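Local coordinates for uncharacterized protein (PDB 4PAR) that cuts DNA that carries 5-hydroxymethylcytosine, acting as a modification-dependent restriction endonuclease with a Vsr-like nuclease domain and an SRA-like domain, at residues Y28-L42 and H140-K154. The protein carries 3 engineered substitutions. Residues are numbered along the deposited sequence; the frame is centred on the assembly and turned at random.
Sequences YVVSRIIHLLNDFTL and HQQIDKIIEEIKTAK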
ATOM      1  N   TYR F  28      -4.485 -23.585  14.405  1.00 49.37           N
ATOM      2  CA  TYR F  28      -4.270 -24.890  15.016  1.00 50.80           C
ATOM      3  C   TYR F  28      -5.210 -25.927  14.442  1.00 48.22           C
ATOM      4  O   TYR F  28      -4.786 -26.987  13.964  1.00 47.90           O
ATOM      5  CB  TYR F  28      -4.456 -24.834  16.529  1.00 52.92           C
ATOM      6  CG  TYR F  28      -4.093 -26.141  17.192  1.00 57.94           C
ATOM      7  CD1 TYR F  28      -2.762 -26.455  17.452  1.00 55.19           C
ATOM      8  CD2 TYR F  28      -5.068 -27.073  17.536  1.00 54.75           C
ATOM      9  CE1 TYR F  28      -2.409 -27.650  18.045  1.00 56.94           C
ATOM     10  CE2 TYR F  28      -4.723 -28.281  18.133  1.00 56.71           C
ATOM     11  CZ  TYR F  28      -3.386 -28.560  18.385  1.00 57.78           C
ATOM     12  OH  TYR F  28      -3.010 -29.746  18.976  1.00 60.22           O
ATOM     13  N   VAL F  29      -6.495 -25.599  14.499  1.00 56.99           N
ATOM     14  CA  VAL F  29      -7.546 -26.506  14.082  1.00 47.49           C
ATOM     15  C   VAL F  29      -7.407 -26.848  12.610  1.00 51.32           C
ATOM     16  O   VAL F  29      -7.425 -28.022  12.233  1.00 52.94           O
ATOM     17  CB  VAL F  29      -8.929 -25.906  14.353  1.00 54.08           C
ATOM     18  CG1 VAL F  29     -10.011 -26.758  13.720  1.00 57.78           C
ATOM     19  CG2 VAL F  29      -9.153 -25.775  15.856  1.00 51.08           C
ATOM     20  N   VAL F  30      -7.235 -25.821  11.785  1.00 62.13           N
ATOM     21  CA  VAL F  30      -7.173 -26.039  10.349  1.00 58.20           C
ATOM     22  C   VAL F  30      -5.929 -26.832   9.970  1.00 54.38           C
ATOM     23  O   VAL F  30      -6.017 -27.826   9.242  1.00 57.45           O
ATOM     24  CB  VAL F  30      -7.202 -24.714   9.578  1.00 49.75           C
ATOM     25  CG1 VAL F  30      -6.970 -24.957   8.088  1.00 43.38           C
ATOM     26  CG2 VAL F  30      -8.537 -24.002   9.819  1.00 41.43           C
ATOM     27  N   SER F  31      -4.772 -26.408  10.469  1.00 62.47           N
ATOM     28  CA  SER F  31      -3.533 -27.083  10.101  1.00 47.52           C
ATOM     29  C   SER F  31      -3.588 -28.543  10.539  1.00 51.73           C
ATOM     30  O   SER F  31      -3.169 -29.440   9.791  1.00 47.70           O
ATOM     31  CB  SER F  31      -2.317 -26.381  10.706  1.00 45.27           C
ATOM     32  OG  SER F  31      -2.326 -26.463  12.119  1.00 68.35           O
ATOM     33  N   ARG F  32      -4.136 -28.794  11.726  1.00 50.11           N
ATOM     34  CA  ARG F  32      -4.210 -30.171  12.195  1.00 54.35           C
ATOM     35  C   ARG F  32      -5.161 -30.991  11.320  1.00 61.68           C
ATOM     36  O   ARG F  32      -4.856 -32.139  10.984  1.00 63.84           O
ATOM     37  CB  ARG F  32      -4.636 -30.251  13.664  1.00 51.00           C
ATOM     38  CG  ARG F  32      -4.603 -31.682  14.176  1.00 54.00           C
ATOM     39  CD  ARG F  32      -4.858 -31.797  15.661  1.00 60.45           C
ATOM     40  NE  ARG F  32      -5.084 -33.189  16.044  1.00 60.67           N
ATOM     41  CZ  ARG F  32      -4.129 -34.030  16.426  1.00 64.35           C
ATOM     42  NH1 ARG F  32      -2.864 -33.628  16.485  1.00 99.81           N
ATOM     43  NH2 ARG F  32      -4.440 -35.276  16.751  1.00 69.35           N
ATOM     44  N   ILE F  33      -6.294 -30.404  10.938  1.00 55.63           N
ATOM     45  CA  ILE F  33      -7.226 -31.093  10.040  1.00 56.80           C
ATOM     46  C   ILE F  33      -6.542 -31.482   8.737  1.00 64.06           C
ATOM     47  O   ILE F  33      -6.591 -32.641   8.322  1.00 76.42           O
ATOM     48  CB  ILE F  33      -8.464 -30.235   9.701  1.00 65.55           C
ATOM     49  CG1 ILE F  33      -9.390 -30.124  10.910  1.00 56.95           C
ATOM     50  CG2 ILE F  33      -9.235 -30.836   8.524  1.00 46.64           C
ATOM     51  CD1 ILE F  33     -10.623 -29.315  10.642  1.00 50.48           C
ATOM     52  N   ILE F  34      -5.892 -30.512   8.102  1.00 51.20           N
ATOM     53  CA  ILE F  34      -5.217 -30.777   6.841  1.00 52.02           C
ATOM     54  C   ILE F  34      -4.143 -31.849   6.966  1.00 59.17           C
ATOM     55  O   ILE F  34      -4.149 -32.815   6.203  1.00 78.78           O
ATOM     56  CB  ILE F  34      -4.585 -29.518   6.271  1.00 50.66           C
ATOM     57  CG1 ILE F  34      -5.664 -28.464   6.050  1.00 56.08           C
ATOM     58  CG2 ILE F  34      -3.903 -29.837   4.955  1.00 48.67           C
ATOM     59  CD1 ILE F  34      -6.754 -28.922   5.100  1.00 49.14           C
ATOM     60  N   HIS F  35      -3.231 -31.692   7.923  1.00 51.40           N
ATOM     61  CA  HIS F  35      -2.119 -32.639   8.045  1.00 62.62           C
ATOM     62  C   HIS F  35      -2.580 -34.043   8.410  1.00 57.50           C
ATOM     63  O   HIS F  35      -2.039 -35.018   7.905  1.00 64.81           O
ATOM     64  CB  HIS F  35      -1.097 -32.159   9.076  1.00 64.32           C
ATOM     65  CG  HIS F  35      -0.376 -30.916   8.670  1.00 61.40           C
ATOM     66  ND1 HIS F  35       0.063 -29.980   9.580  1.00 56.12           N
ATOM     67  CD2 HIS F  35      -0.029 -30.448   7.448  1.00 68.02           C
ATOM     68  CE1 HIS F  35       0.649 -28.987   8.936  1.00 69.65           C
ATOM     69  NE2 HIS F  35       0.608 -29.247   7.642  1.00 75.10           N
ATOM     70  N   LEU F  36      -3.567 -34.152   9.290  1.00 58.78           N
ATOM     71  CA  LEU F  36      -4.049 -35.466   9.703  1.00 63.87           C
ATOM     72  C   LEU F  36      -4.863 -36.114   8.587  1.00 79.08           C
ATOM     73  O   LEU F  36      -4.913 -37.340   8.475  1.00 90.59           O
ATOM     74  CB  LEU F  36      -4.881 -35.365  10.979  1.00 71.88           C
ATOM     75  CG  LEU F  36      -4.156 -35.539  12.315  1.00 64.50           C
ATOM     76  CD1 LEU F  36      -3.038 -34.530  12.473  1.00 74.34           C
ATOM     77  CD2 LEU F  36      -5.149 -35.421  13.461  1.00 64.42           C
ATOM     78  N   LEU F  37      -5.519 -35.291   7.777  1.00 71.13           N
ATOM     79  CA  LEU F  37      -6.153 -35.789   6.564  1.00 70.50           C
ATOM     80  C   LEU F  37      -5.099 -36.141   5.517  1.00 78.04           C
ATOM     81  O   LEU F  37      -5.056 -37.262   5.022  1.00 72.40           O
ATOM     82  CB  LEU F  37      -7.129 -34.750   6.009  1.00 62.70           C
ATOM     83  CG  LEU F  37      -7.696 -34.931   4.598  1.00 65.38           C
ATOM     84  CD1 LEU F  37      -8.385 -36.279   4.435  1.00 80.72           C
ATOM     85  CD2 LEU F  37      -8.659 -33.802   4.278  1.00 54.27           C
ATOM     86  N   ASN F  38      -4.273 -35.150   5.190  1.00 89.93           N
ATOM     87  CA  ASN F  38      -3.174 -35.229   4.214  1.00100.32           C
ATOM     88  C   ASN F  38      -3.527 -35.999   2.923  1.00 97.00           C
ATOM     89  O   ASN F  38      -2.731 -36.766   2.380  1.00 84.59           O
ATOM     90  CB  ASN F  38      -1.881 -35.748   4.897  1.00 93.06           C
ATOM     91  CG  ASN F  38      -1.714 -37.259   4.873  1.00108.02           C
ATOM     92  OD1 ASN F  38      -0.622 -37.788   4.714  1.00127.06           O
ATOM     93  ND2 ASN F  38      -2.833 -37.961   5.018  1.00 74.83           N
ATOM     94  N   ASP F  39      -4.734 -35.747   2.423  1.00 94.41           N
ATOM     95  CA  ASP F  39      -5.113 -36.134   1.067  1.00 87.15           C
ATOM     96  C   ASP F  39      -5.160 -34.878   0.211  1.00 90.95           C
ATOM     97  O   ASP F  39      -6.034 -34.029   0.391  1.00108.35           O
ATOM     98  CB  ASP F  39      -6.468 -36.845   1.045  1.00100.96           C
ATOM     99  CG  ASP F  39      -6.851 -37.352  -0.345  1.00120.53           C
ATOM    100  OD1 ASP F  39      -6.204 -36.966  -1.343  1.00124.76           O
ATOM    101  OD2 ASP F  39      -7.814 -38.141  -0.436  1.00122.12           O
ATOM    102  N   PHE F  40      -4.223 -34.757  -0.722  1.00 84.60           N
ATOM    103  CA  PHE F  40      -4.139 -33.549  -1.531  1.00 81.32           C
ATOM    104  C   PHE F  40      -4.824 -33.674  -2.888  1.00 90.67           C
ATOM    105  O   PHE F  40      -4.769 -32.759  -3.708  1.00100.94           O
ATOM    106  CB  PHE F  40      -2.681 -33.131  -1.670  1.00 80.50           C
ATOM    107  CG  PHE F  40      -2.095 -32.639  -0.381  1.00 95.54           C
ATOM    108  CD1 PHE F  40      -1.488 -33.518   0.499  1.00104.10           C
ATOM    109  CD2 PHE F  40      -2.209 -31.307  -0.021  1.00 81.70           C
ATOM    110  CE1 PHE F  40      -0.971 -33.071   1.699  1.00 86.63           C
ATOM    111  CE2 PHE F  40      -1.696 -30.855   1.175  1.00 57.99           C
ATOM    112  CZ  PHE F  40      -1.077 -31.739   2.037  1.00 73.38           C
ATOM    113  N   THR F  41      -5.491 -34.798  -3.120  1.00 89.05           N
ATOM    114  CA  THR F  41      -6.442 -34.862  -4.221  1.00104.56           C
ATOM    115  C   THR F  41      -7.648 -33.994  -3.857  1.00 95.68           C
ATOM    116  O   THR F  41      -8.495 -33.697  -4.700  1.00 95.46           O
ATOM    117  CB  THR F  41      -6.897 -36.303  -4.523  1.00120.43           C
ATOM    118  OG1 THR F  41      -7.618 -36.827  -3.401  1.00127.31           O
ATOM    119  CG2 THR F  41      -5.698 -37.191  -4.816  1.00123.62           C
ATOM    120  N   LEU F  42      -7.705 -33.591  -2.590  1.00 74.19           N
ATOM    121  CA  LEU F  42      -8.749 -32.707  -2.087  1.00 68.41           C
ATOM    122  C   LEU F  42      -8.294 -31.253  -2.069  1.00 59.71           C
ATOM    123  O   LEU F  42      -7.420 -30.882  -1.294  1.00 66.16           O
ATOM    124  CB  LEU F  42      -9.163 -33.124  -0.675  1.00 57.33           C
ATOM    125  CG  LEU F  42     -10.365 -34.052  -0.512  1.00 67.65           C
ATOM    126  CD1 LEU F  42     -10.276 -35.247  -1.446  1.00 76.17           C
ATOM    127  CD2 LEU F  42     -10.452 -34.508   0.932  1.00 68.94           C
ATOM    128  N   HIS F 140      -9.075 -32.559  19.621  1.00 68.34           N
ATOM    129  CA  HIS F 140      -8.568 -33.584  18.719  1.00 87.24           C
ATOM    130  C   HIS F 140      -9.655 -34.568  18.298  1.00104.82           C
ATOM    131  O   HIS F 140      -9.696 -34.981  17.142  1.00117.62           O
ATOM    132  CB  HIS F 140      -7.411 -34.341  19.369  1.00 86.27           C
ATOM    133  CG  HIS F 140      -6.160 -33.532  19.504  1.00 74.74           C
ATOM    134  ND1 HIS F 140      -5.027 -34.015  20.124  1.00 82.71           N
ATOM    135  CD2 HIS F 140      -5.861 -32.276  19.099  1.00 64.64           C
ATOM    136  CE1 HIS F 140      -4.087 -33.088  20.097  1.00 88.88           C
ATOM    137  NE2 HIS F 140      -4.567 -32.023  19.481  1.00 74.47           N
ATOM    138  N   GLN F 141     -10.527 -34.945  19.231  1.00 99.67           N
ATOM    139  CA  GLN F 141     -11.627 -35.855  18.913  1.00 94.99           C
ATOM    140  C   GLN F 141     -12.573 -35.232  17.882  1.00 88.30           C
ATOM    141  O   GLN F 141     -12.877 -35.850  16.852  1.00 93.97           O
ATOM    142  CB  GLN F 141     -12.390 -36.240  20.185  1.00 96.00           C
ATOM    143  CG  GLN F 141     -11.631 -37.212  21.086  1.00 96.20           C
ATOM    144  CD  GLN F 141     -12.265 -37.373  22.457  1.00106.45           C
ATOM    145  OE1 GLN F 141     -13.233 -36.693  22.793  1.00118.91           O
ATOM    146  NE2 GLN F 141     -11.712 -38.276  23.259  1.00103.61           N
ATOM    147  N   GLN F 142     -13.019 -34.007  18.159  1.00 74.30           N
ATOM    148  CA  GLN F 142     -13.828 -33.246  17.207  1.00 72.36           C
ATOM    149  C   GLN F 142     -13.196 -33.208  15.805  1.00 91.07           C
ATOM    150  O   GLN F 142     -13.861 -33.436  14.776  1.00115.81           O
ATOM    151  CB  GLN F 142     -14.041 -31.816  17.720  1.00 68.14           C
ATOM    152  CG  GLN F 142     -14.656 -31.722  19.119  1.00 79.44           C
ATOM    153  CD  GLN F 142     -14.952 -30.286  19.545  1.00 71.07           C
ATOM    154  OE1 GLN F 142     -15.478 -29.488  18.770  1.00 68.36           O
ATOM    155  NE2 GLN F 142     -14.602 -29.954  20.779  1.00 73.33           N
ATOM    156  N   ILE F 143     -11.900 -32.930  15.759  1.00 80.19           N
ATOM    157  CA  ILE F 143     -11.214 -32.877  14.476  1.00 70.61           C
ATOM    158  C   ILE F 143     -11.183 -34.254  13.805  1.00 83.30           C
ATOM    159  O   ILE F 143     -11.368 -34.360  12.593  1.00 68.54           O
ATOM    160  CB  ILE F 143      -9.797 -32.326  14.641  1.00 61.08           C
ATOM    161  CG1 ILE F 143      -9.874 -30.829  14.944  1.00 54.70           C
ATOM    162  CG2 ILE F 143      -8.963 -32.592  13.396  1.00 55.44           C
ATOM    163  CD1 ILE F 143      -8.605 -30.256  15.523  1.00 72.33           C
ATOM    164  N   ASP F 144     -10.985 -35.304  14.596  1.00 92.33           N
ATOM    165  CA  ASP F 144     -10.924 -36.661  14.059  1.00 91.06           C
ATOM    166  C   ASP F 144     -12.238 -37.045  13.388  1.00104.69           C
ATOM    167  O   ASP F 144     -12.244 -37.567  12.262  1.00116.89           O
ATOM    168  CB  ASP F 144     -10.583 -37.669  15.158  1.00 89.42           C
ATOM    169  CG  ASP F 144      -9.138 -37.572  15.617  1.00117.16           C
ATOM    170  OD1 ASP F 144      -8.319 -36.950  14.904  1.00121.32           O
ATOM    171  OD2 ASP F 144      -8.817 -38.126  16.690  1.00126.59           O
ATOM    172  N   LYS F 145     -13.351 -36.777  14.070  1.00112.87           N
ATOM    173  CA  LYS F 145     -14.653 -37.091  13.488  1.00114.46           C
ATOM    174  C   LYS F 145     -14.873 -36.255  12.221  1.00 74.80           C
ATOM    175  O   LYS F 145     -15.386 -36.764  11.222  1.00 87.49           O
ATOM    176  CB  LYS F 145     -15.795 -36.881  14.501  1.00108.79           C
ATOM    177  CG  LYS F 145     -15.992 -35.449  14.972  1.00107.04           C
ATOM    178  CD  LYS F 145     -17.194 -35.274  15.891  1.00121.64           C
ATOM    179  CE  LYS F 145     -17.270 -33.839  16.421  1.00109.44           C
ATOM    180  NZ  LYS F 145     -16.957 -32.810  15.376  1.00 74.16           N
ATOM    181  N   ILE F 146     -14.458 -34.989  12.239  1.00 68.95           N
ATOM    182  CA  ILE F 146     -14.568 -34.180  11.025  1.00 64.67           C
ATOM    183  C   ILE F 146     -13.799 -34.808   9.854  1.00 90.56           C
ATOM    184  O   ILE F 146     -14.316 -34.897   8.736  1.00 85.79           O
ATOM    185  CB  ILE F 146     -14.073 -32.746  11.266  1.00 65.66           C
ATOM    186  CG1 ILE F 146     -15.133 -31.964  12.045  1.00 69.72           C
ATOM    187  CG2 ILE F 146     -13.776 -32.048   9.946  1.00 71.95           C
ATOM    188  CD1 ILE F 146     -14.795 -30.514  12.255  1.00 80.59           C
ATOM    189  N   ILE F 147     -12.577 -35.262  10.122  1.00 98.91           N
ATOM    190  CA  ILE F 147     -11.760 -35.942   9.117  1.00 94.36           C
ATOM    191  C   ILE F 147     -12.469 -37.176   8.568  1.00 93.35           C
ATOM    192  O   ILE F 147     -12.439 -37.438   7.362  1.00 93.72           O
ATOM    193  CB  ILE F 147     -10.392 -36.356   9.692  1.00 66.39           C
ATOM    194  CG1 ILE F 147      -9.577 -35.120  10.061  1.00 69.24           C
ATOM    195  CG2 ILE F 147      -9.614 -37.186   8.690  1.00 75.48           C
ATOM    196  CD1 ILE F 147      -8.408 -35.417  10.969  1.00 74.01           C
ATOM    197  N   GLU F 148     -13.115 -37.932   9.452  1.00 95.10           N
ATOM    198  CA  GLU F 148     -13.861 -39.105   9.006  1.00100.91           C
ATOM    199  C   GLU F 148     -15.046 -38.727   8.113  1.00108.44           C
ATOM    200  O   GLU F 148     -15.328 -39.413   7.126  1.00121.38           O
ATOM    201  CB  GLU F 148     -14.342 -39.927  10.203  1.00 91.77           C
ATOM    202  CG  GLU F 148     -13.350 -40.984  10.649  1.00101.77           C
ATOM    203  CD  GLU F 148     -13.002 -41.964   9.540  1.00125.56           C
ATOM    204  OE1 GLU F 148     -13.876 -42.248   8.692  1.00138.58           O
ATOM    205  OE2 GLU F 148     -11.850 -42.448   9.513  1.00132.99           O
ATOM    206  N   GLU F 149     -15.730 -37.639   8.454  1.00 97.05           N
ATOM    207  CA  GLU F 149     -16.829 -37.146   7.626  1.00 97.03           C
ATOM    208  C   GLU F 149     -16.328 -36.749   6.237  1.00 92.20           C
ATOM    209  O   GLU F 149     -16.967 -37.044   5.220  1.00105.66           O
ATOM    210  CB  GLU F 149     -17.525 -35.958   8.299  1.00 93.10           C
ATOM    211  CG  GLU F 149     -18.465 -36.337   9.439  1.00 80.47           C
ATOM    212  CD  GLU F 149     -19.754 -36.980   8.948  1.00118.97           C
ATOM    213  OE1 GLU F 149     -20.033 -36.904   7.731  1.00110.65           O
ATOM    214  OE2 GLU F 149     -20.488 -37.562   9.779  1.00126.13           O
ATOM    215  N   ILE F 150     -15.179 -36.081   6.203  1.00 81.28           N
ATOM    216  CA  ILE F 150     -14.542 -35.710   4.944  1.00 80.02           C
ATOM    217  C   ILE F 150     -14.220 -36.937   4.100  1.00 93.43           C
ATOM    218  O   ILE F 150     -14.564 -36.999   2.917  1.00113.80           O
ATOM    219  CB  ILE F 150     -13.244 -34.917   5.182  1.00 67.15           C
ATOM    220  CG1 ILE F 150     -13.542 -33.600   5.899  1.00 65.67           C
ATOM    221  CG2 ILE F 150     -12.526 -34.662   3.869  1.00 60.72           C
ATOM    222  CD1 ILE F 150     -12.312 -32.773   6.158  1.00 60.33           C
ATOM    223  N   LYS F 151     -13.563 -37.915   4.713  1.00 76.25           N
ATOM    224  CA  LYS F 151     -13.169 -39.124   4.002  1.00 98.24           C
ATOM    225  C   LYS F 151     -14.380 -39.878   3.456  1.00111.21           C
ATOM    226  O   LYS F 151     -14.352 -40.370   2.327  1.00117.29           O
ATOM    227  CB  LYS F 151     -12.344 -40.040   4.910  1.00 93.19           C
ATOM    228  CG  LYS F 151     -10.915 -39.572   5.123  1.00 96.55           C
ATOM    229  CD  LYS F 151     -10.112 -40.582   5.931  1.00107.58           C
ATOM    230  CE  LYS F 151      -8.633 -40.222   5.950  1.00105.10           C
ATOM    231  NZ  LYS F 151      -7.846 -41.174   6.781  1.00113.62           N
ATOM    232  N   THR F 152     -15.444 -39.957   4.250  1.00117.51           N
ATOM    233  CA  THR F 152     -16.606 -40.737   3.843  1.00119.58           C
ATOM    234  C   THR F 152     -17.408 -39.994   2.771  1.00106.26           C
ATOM    235  O   THR F 152     -18.041 -40.618   1.916  1.00110.87           O
ATOM    236  CB  THR F 152     -17.508 -41.095   5.057  1.00111.95           C
ATOM    237  OG1 THR F 152     -18.392 -42.167   4.701  1.00119.58           O
ATOM    238  CG2 THR F 152     -18.318 -39.895   5.536  1.00105.45           C
ATOM    239  N   ALA F 153     -17.363 -38.664   2.799  1.00 92.75           N
ATOM    240  CA  ALA F 153     -17.975 -37.879   1.733  1.00 89.70           C
ATOM    241  C   ALA F 153     -17.199 -38.094   0.437  1.00 95.50           C
ATOM    242  O   ALA F 153     -17.785 -38.273  -0.639  1.00 99.56           O
ATOM    243  CB  ALA F 153     -18.013 -36.408   2.100  1.00 85.06           C
ATOM    244  N   LYS F 154     -15.874 -38.084   0.554  1.00107.93           N
ATOM    245  CA  LYS F 154     -15.005 -38.330  -0.589  1.00107.66           C
ATOM    246  C   LYS F 154     -15.286 -39.708  -1.177  1.00115.25           C
ATOM    247  O   LYS F 154     -15.273 -39.889  -2.391  1.00108.88           O
ATOM    248  CB  LYS F 154     -13.530 -38.217  -0.196  1.00 95.12           C
ATOM    249  CG  LYS F 154     -12.581 -38.276  -1.385  1.00 96.91           C
ATOM    250  CD  LYS F 154     -11.196 -38.743  -0.986  1.00100.87           C
ATOM    251  CE  LYS F 154     -10.339 -39.017  -2.212  1.00104.65           C
ATOM    252  NZ  LYS F 154      -9.030 -39.635  -1.855  1.00119.12           N
TER
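Ile33 and Ile143 meet where the two helices draw together, CG1 of Ile33 lying 3.5 Å from CG2 of Ile143. Branched isoleucines suit this seam, since each has two arms to spend on it: Ile33 also turns CG2 to Ile150, and Ile143 reaches Val29 with CD1. Further along, Ile147 sends CD1 to CB of Leu36 (3.5 Å), and CG2 of Ile150 is shared by the CD2 atoms of Leu37 and Leu42. The axes of 28-37 and 140-154 cross at -48°, and polar side chains close the contact at both ends, the second formed by the loop after the helix. At one, the guanidinium of Arg32 stacks on a face of the His140 ring, planes 13° apart; its extended chain, CG anti to the backbone N (chi1 -175°), carries it there. Tyr28 OH shares a hydrogen bond with His140 NE2 (2.8 Å), using that ring's edge. At the other, the long arm of Lys154 passes Leu42 to form a salt bridge with Asp39 OD2, while Asp39 OD1, in an Asx turn, accepts from Thr41 N and OG1. Asn38 of a second subunit hydrogen-bonds through OD1 to Arg32 NH2, and Phe40 of that subunit meets the His140 ring. Beneath, Ile33 and Ile146 both rest on Ile71 of strand 69-74, so helices 26-37 and 136-159 pack side by side on the nuclease domain's mixed sheet.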